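Local coordinates for protein CrataBL (Crataeva tapia, PDB 4IHZ) that binds glucose and N-acetylglucosamine as a lectin, agglutinates erythrocytes, and inhibits factor Xa and, more weakly, trypsin, at residues Ser32-Gln40 and Ser90-Thr101. Sequence-based numbering, arbitrary orientation. Where two conformers were deposited one is given.
Sequences SCPLDLITQ and SSSIHRGLVVTT
Thr-101 holds Asp-36 by two direct hydrogen bonds. The hydroxyl OG1 of Thr-101 donates to OD2 of Asp-36 at 2.7 Å, and that oxygen accepts with its anti lone pair. The backbone N of Thr-101 donates to O of Asp-36 at 2.9 Å, in the carbonyl plane. They join two parts of the beta-trefoil, the fold of a probable Kunitz-type inhibitor: the loop leading into strand 38-40 and the hairpin of strands 87-91 and 96-100. The carboxylate is also fixed from its other oxygen, since OD1 accepts from the backbone N of Asn-23. CG of Asp-36 stands anti to the backbone N (chi1 -172°), which carries the carboxylate toward the threonine hydroxyl.

Two waters extend the polar seam. One accepts from Asp-36 N and donates to O of Cys-33 and O of Thr-101. Another accepts from Ile-38 N and lies 2.6 Å from O of Val-99, to which it probably donates.

Next to this seam the packing is apolar. CD2 of Leu-37 rests on CG2 of Val-98 at 3.6 Å. CD1 of Leu-35 meets the same methyl and CG2 of Thr-100. On the far side of the seam, CD1 of Ile-38 touches CG2 of Thr-101, while its CG1 packs on CG1 of Val-99.

A type I turn, Ser-92 to Arg-95, and a G1 beta bulge at Arg-95 and Gly-96 shape the hairpin end. The His-94 ring there meets both leucines obliquely, with CD1 of Leu-37 3.6 Å from NE2. Its rotation is probably steadied by Ser-91, whose OG lies in the ring plane, hydrogen-bonded to ND1 at 2.8 Å.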
ATOM      1  N   SER A  32      -5.146  -9.753   4.285  1.00 24.93           N
ATOM      2  CA  SER A  32      -3.800  -9.231   4.483  1.00 24.03           C
ATOM      3  C   SER A  32      -2.922 -10.048   3.546  1.00 23.35           C
ATOM      4  O   SER A  32      -3.315 -11.129   3.062  1.00 23.61           O
ATOM      5  CB  SER A  32      -3.309  -9.391   5.931  1.00 25.91           C
ATOM      6  OG  SER A  32      -3.255 -10.760   6.295  1.00 28.60           O
ATOM      7  N   CYS A  33      -1.736  -9.524   3.287  1.00 22.65           N
ATOM      8  CA  CYS A  33      -0.784 -10.184   2.408  1.00 23.13           C
ATOM      9  C   CYS A  33       0.587 -10.088   3.039  1.00 22.83           C
ATOM     10  O   CYS A  33       1.404  -9.270   2.619  1.00 24.14           O
ATOM     11  CB  CYS A  33      -0.749  -9.501   1.050  1.00 22.89           C
ATOM     12  SG  CYS A  33      -2.325  -9.603   0.145  1.00 25.71           S
ATOM     13  N   PRO A  34       0.860 -10.948   4.026  1.00 23.55           N
ATOM     14  CA  PRO A  34       2.117 -10.872   4.757  1.00 23.69           C
ATOM     15  C   PRO A  34       3.335 -11.181   3.892  1.00 22.20           C
ATOM     16  O   PRO A  34       4.430 -10.775   4.261  1.00 22.39           O
ATOM     17  CB  PRO A  34       1.970 -11.921   5.864  1.00 24.82           C
ATOM     18  CG  PRO A  34       0.781 -12.706   5.519  1.00 27.09           C
ATOM     19  CD  PRO A  34      -0.065 -11.954   4.576  1.00 25.05           C
ATOM     20  N   LEU A  35       3.139 -11.886   2.769  1.00 20.15           N
ATOM     21  CA  LEU A  35       4.279 -12.284   1.928  1.00 20.44           C
ATOM     22  C   LEU A  35       3.871 -12.389   0.473  1.00 19.69           C
ATOM     23  O   LEU A  35       3.747 -13.481  -0.076  1.00 21.84           O
ATOM     24  CB  LEU A  35       4.869 -13.606   2.434  1.00 21.14           C
ATOM     25  CG  LEU A  35       6.310 -13.794   1.953  1.00 22.21           C
ATOM     26  CD1 LEU A  35       7.262 -13.172   2.953  1.00 24.36           C
ATOM     27  CD2 LEU A  35       6.591 -15.287   1.816  1.00 26.70           C
ATOM     28  N   ASP A  36       3.694 -11.230  -0.145  1.00 18.33           N
ATOM     29  CA  ASP A  36       3.170 -11.187  -1.502  1.00 16.43           C
ATOM     30  C   ASP A  36       4.366 -11.252  -2.451  1.00 15.81           C
ATOM     31  O   ASP A  36       4.970 -10.237  -2.779  1.00 16.23           O
ATOM     32  CB  ASP A  36       2.366  -9.900  -1.701  1.00 16.56           C
ATOM     33  CG  ASP A  36       1.620  -9.871  -3.032  1.00 17.87           C
ATOM     34  OD1 ASP A  36       1.022 -10.906  -3.420  1.00 19.45           O
ATOM     35  OD2 ASP A  36       1.628  -8.796  -3.708  1.00 17.02           O
ATOM     36  N   LEU A  37       4.695 -12.473  -2.861  1.00 16.48           N
ATOM     37  CA  LEU A  37       5.867 -12.731  -3.694  1.00 15.83           C
ATOM     38  C   LEU A  37       5.707 -12.171  -5.085  1.00 16.44           C
ATOM     39  O   LEU A  37       4.588 -11.898  -5.533  1.00 15.95           O
ATOM     40  CB  LEU A  37       6.080 -14.254  -3.799  1.00 16.53           C
ATOM     41  CG  LEU A  37       6.322 -14.960  -2.483  1.00 19.31           C
ATOM     42  CD1 LEU A  37       6.249 -16.440  -2.827  1.00 22.00           C
ATOM     43  CD2 LEU A  37       7.678 -14.595  -1.862  1.00 21.45           C
ATOM     44  N   ILE A  38       6.830 -12.045  -5.797  1.00 15.46           N
ATOM     45  CA  ILE A  38       6.779 -11.665  -7.205  1.00 16.21           C
ATOM     46  C   ILE A  38       7.112 -12.959  -7.947  1.00 16.39           C
ATOM     47  O   ILE A  38       8.251 -13.459  -7.852  1.00 16.86           O
ATOM     48  CB  ILE A  38       7.867 -10.597  -7.535  1.00 15.30           C
ATOM     49  CG1 ILE A  38       7.675  -9.306  -6.716  1.00 17.88           C
ATOM     50  CG2 ILE A  38       7.889 -10.292  -9.056  1.00 17.42           C
ATOM     51  CD1 ILE A  38       6.336  -8.649  -6.927  1.00 18.47           C
ATOM     52  N   THR A  39       6.136 -13.514  -8.657  1.00 15.94           N
ATOM     53  CA  THR A  39       6.306 -14.838  -9.250  1.00 16.69           C
ATOM     54  C   THR A  39       6.281 -14.790 -10.765  1.00 16.22           C
ATOM     55  O   THR A  39       5.708 -13.874 -11.369  1.00 16.52           O
ATOM     56  CB  THR A  39       5.268 -15.863  -8.754  1.00 18.75           C
ATOM     57  OG1 THR A  39       3.959 -15.351  -9.004  1.00 18.67           O
ATOM     58  CG2 THR A  39       5.470 -16.113  -7.227  1.00 21.65           C
ATOM     59  N   GLN A  40       6.867 -15.794 -11.387  1.00 16.98           N
ATOM     60  CA  GLN A  40       7.018 -15.820 -12.808  1.00 17.12           C
ATOM     61  C   GLN A  40       5.819 -16.461 -13.498  1.00 17.84           C
ATOM     62  O   GLN A  40       5.312 -17.497 -13.064  1.00 19.28           O
ATOM     63  CB  GLN A  40       8.312 -16.575 -13.155  1.00 18.06           C
ATOM     64  CG  GLN A  40       8.709 -16.386 -14.618  1.00 18.31           C
ATOM     65  CD  GLN A  40      10.032 -16.993 -14.931  1.00 20.56           C
ATOM     66  OE1 GLN A  40      10.406 -18.050 -14.381  1.00 21.75           O
ATOM     67  NE2 GLN A  40      10.759 -16.361 -15.838  1.00 19.21           N
ATOM     68  N   SER A  90      12.012 -11.794   5.157  1.00 23.65           N
ATOM     69  CA  SER A  90      12.526 -13.127   5.465  1.00 25.71           C
ATOM     70  C   SER A  90      11.362 -14.108   5.482  1.00 25.41           C
ATOM     71  O   SER A  90      10.265 -13.758   5.951  1.00 28.53           O
ATOM     72  CB  SER A  90      13.236 -13.119   6.818  1.00 26.09           C
ATOM     73  OG  SER A  90      12.324 -12.731   7.828  0.50 28.40           O
ATOM     74  N   SER A  91      11.571 -15.323   4.959  1.00 25.46           N
ATOM     75  CA  SER A  91      10.532 -16.357   4.939  1.00 25.83           C
ATOM     76  C   SER A  91      11.122 -17.741   5.202  1.00 28.24           C
ATOM     77  O   SER A  91      11.862 -18.255   4.366  1.00 27.86           O
ATOM     78  CB  SER A  91       9.787 -16.408   3.583  1.00 25.33           C
ATOM     79  OG  SER A  91       8.871 -17.489   3.619  1.00 25.70           O
ATOM     80  N   SER A  92      10.781 -18.363   6.327  1.00 30.78           N
ATOM     81  CA  SER A  92      11.389 -19.690   6.585  1.00 32.66           C
ATOM     82  C   SER A  92      10.855 -20.734   5.589  1.00 32.44           C
ATOM     83  O   SER A  92      11.583 -21.646   5.181  1.00 32.64           O
ATOM     84  CB  SER A  92      11.226 -20.146   8.049  1.00 35.02           C
ATOM     85  OG  SER A  92       9.866 -20.384   8.356  1.00 39.85           O
ATOM     86  N   ILE A  93       9.596 -20.576   5.182  1.00 31.60           N
ATOM     87  CA  ILE A  93       8.943 -21.470   4.214  1.00 32.03           C
ATOM     88  C   ILE A  93       9.726 -21.453   2.889  1.00 29.35           C
ATOM     89  O   ILE A  93       9.833 -22.464   2.210  1.00 28.91           O
ATOM     90  CB  ILE A  93       7.464 -21.021   3.917  1.00 32.34           C
ATOM     91  CG1 ILE A  93       6.629 -21.034   5.200  1.00 35.15           C
ATOM     92  CG2 ILE A  93       6.833 -21.897   2.822  1.00 36.14           C
ATOM     93  CD1 ILE A  93       5.757 -22.264   5.452  1.00 43.25           C
ATOM     94  N   HIS A  94      10.295 -20.299   2.559  1.00 26.86           N
ATOM     95  CA  HIS A  94      11.046 -20.141   1.337  1.00 24.84           C
ATOM     96  C   HIS A  94      12.547 -20.188   1.554  1.00 25.80           C
ATOM     97  O   HIS A  94      13.317 -19.917   0.635  1.00 25.66           O
ATOM     98  CB  HIS A  94      10.589 -18.844   0.619  1.00 23.30           C
ATOM     99  CG  HIS A  94       9.151 -18.877   0.236  1.00 23.64           C
ATOM    100  ND1 HIS A  94       8.145 -18.496   1.101  1.00 26.76           N
ATOM    101  CD2 HIS A  94       8.536 -19.282  -0.902  1.00 25.15           C
ATOM    102  CE1 HIS A  94       6.975 -18.643   0.500  1.00 27.87           C
ATOM    103  NE2 HIS A  94       7.184 -19.138  -0.708  1.00 25.82           N
ATOM    104  N   ARG A  95      12.959 -20.634   2.748  1.00 27.32           N
ATOM    105  CA  ARG A  95      14.381 -20.760   3.113  1.00 29.69           C
ATOM    106  C   ARG A  95      15.225 -19.511   2.882  1.00 29.44           C
ATOM    107  O   ARG A  95      16.370 -19.604   2.438  1.00 30.62           O
ATOM    108  CB  ARG A  95      15.022 -21.922   2.379  1.00 30.79           C
ATOM    109  CG  ARG A  95      14.503 -23.277   2.764  1.00 37.12           C
ATOM    110  CD  ARG A  95      15.309 -24.314   2.032  1.00 47.07           C
ATOM    111  NE  ARG A  95      16.614 -24.603   2.655  1.00 54.14           N
ATOM    112  CZ  ARG A  95      17.732 -24.872   1.972  1.00 57.01           C
ATOM    113  NH1 ARG A  95      17.724 -24.871   0.636  1.00 56.92           N
ATOM    114  NH2 ARG A  95      18.860 -25.140   2.624  1.00 58.36           N
ATOM    115  N   GLY A  96      14.658 -18.340   3.152  1.00 27.66           N
ATOM    116  CA  GLY A  96      15.481 -17.145   3.241  1.00 26.78           C
ATOM    117  C   GLY A  96      14.743 -15.907   2.802  1.00 24.02           C
ATOM    118  O   GLY A  96      13.505 -15.835   2.893  1.00 24.71           O
ATOM    119  N   LEU A  97      15.518 -14.940   2.335  1.00 23.00           N
ATOM    120  CA  LEU A  97      14.953 -13.657   1.922  1.00 20.61           C
ATOM    121  C   LEU A  97      14.230 -13.845   0.616  1.00 20.04           C
ATOM    122  O   LEU A  97      14.643 -14.618  -0.240  1.00 19.08           O
ATOM    123  CB  LEU A  97      16.050 -12.599   1.723  1.00 21.31           C
ATOM    124  CG  LEU A  97      16.988 -12.304   2.912  1.00 23.81           C
ATOM    125  CD1 LEU A  97      18.185 -11.401   2.536  1.00 25.74           C
ATOM    126  CD2 LEU A  97      16.232 -11.748   4.098  1.00 26.48           C
ATOM    127  N   VAL A  98      13.162 -13.076   0.472  1.00 18.47           N
ATOM    128  CA  VAL A  98      12.331 -13.054  -0.748  1.00 17.03           C
ATOM    129  C   VAL A  98      11.948 -11.627  -1.075  1.00 17.52           C
ATOM    130  O   VAL A  98      11.834 -10.783  -0.180  1.00 17.63           O
ATOM    131  CB  VAL A  98      11.043 -13.935  -0.609  1.00 16.63           C
ATOM    132  CG1 VAL A  98      11.416 -15.382  -0.374  1.00 19.36           C
ATOM    133  CG2 VAL A  98      10.150 -13.484   0.561  1.00 17.78           C
ATOM    134  N   VAL A  99      11.797 -11.366  -2.360  1.00 14.73           N
ATOM    135  CA  VAL A  99      11.186 -10.066  -2.792  1.00 15.79           C
ATOM    136  C   VAL A  99       9.708 -10.143  -2.519  1.00 15.59           C
ATOM    137  O   VAL A  99       9.072 -11.141  -2.834  1.00 17.48           O
ATOM    138  CB  VAL A  99      11.467  -9.801  -4.270  1.00 15.72           C
ATOM    139  CG1 VAL A  99      10.814  -8.466  -4.701  1.00 16.53           C
ATOM    140  CG2 VAL A  99      12.971  -9.685  -4.546  1.00 17.10           C
ATOM    141  N   THR A 100       9.131  -9.061  -1.984  1.00 15.49           N
ATOM    142  CA  THR A 100       7.651  -8.998  -1.844  1.00 15.03           C
ATOM    143  C   THR A 100       7.178  -7.616  -2.172  1.00 14.97           C
ATOM    144  O   THR A 100       7.978  -6.686  -2.278  1.00 16.37           O
ATOM    145  CB  THR A 100       7.154  -9.312  -0.436  1.00 15.67           C
ATOM    146  OG1 THR A 100       7.521  -8.223   0.436  1.00 17.73           O
ATOM    147  CG2 THR A 100       7.782 -10.624   0.097  1.00 17.47           C
ATOM    148  N   THR A 101       5.860  -7.488  -2.271  1.00 15.68           N
ATOM    149  CA  THR A 101       5.315  -6.148  -2.283  1.00 14.72           C
ATOM    150  C   THR A 101       5.023  -5.740  -0.821  1.00 16.66           C
ATOM    151  O   THR A 101       5.421  -6.418   0.113  1.00 16.76           O
ATOM    152  CB  THR A 101       4.028  -6.042  -3.138  1.00 15.41           C
ATOM    153  OG1 THR A 101       3.020  -6.849  -2.537  1.00 16.15           O
ATOM    154  CG2 THR A 101       4.275  -6.545  -4.623  1.00 15.84           C
TER
HETATM  155  O   HOH W   1       4.309  -8.717   1.365  1.00 20.18           O
HETATM  156  O   HOH W   2       9.300 -12.968  -4.637  1.00 19.11           O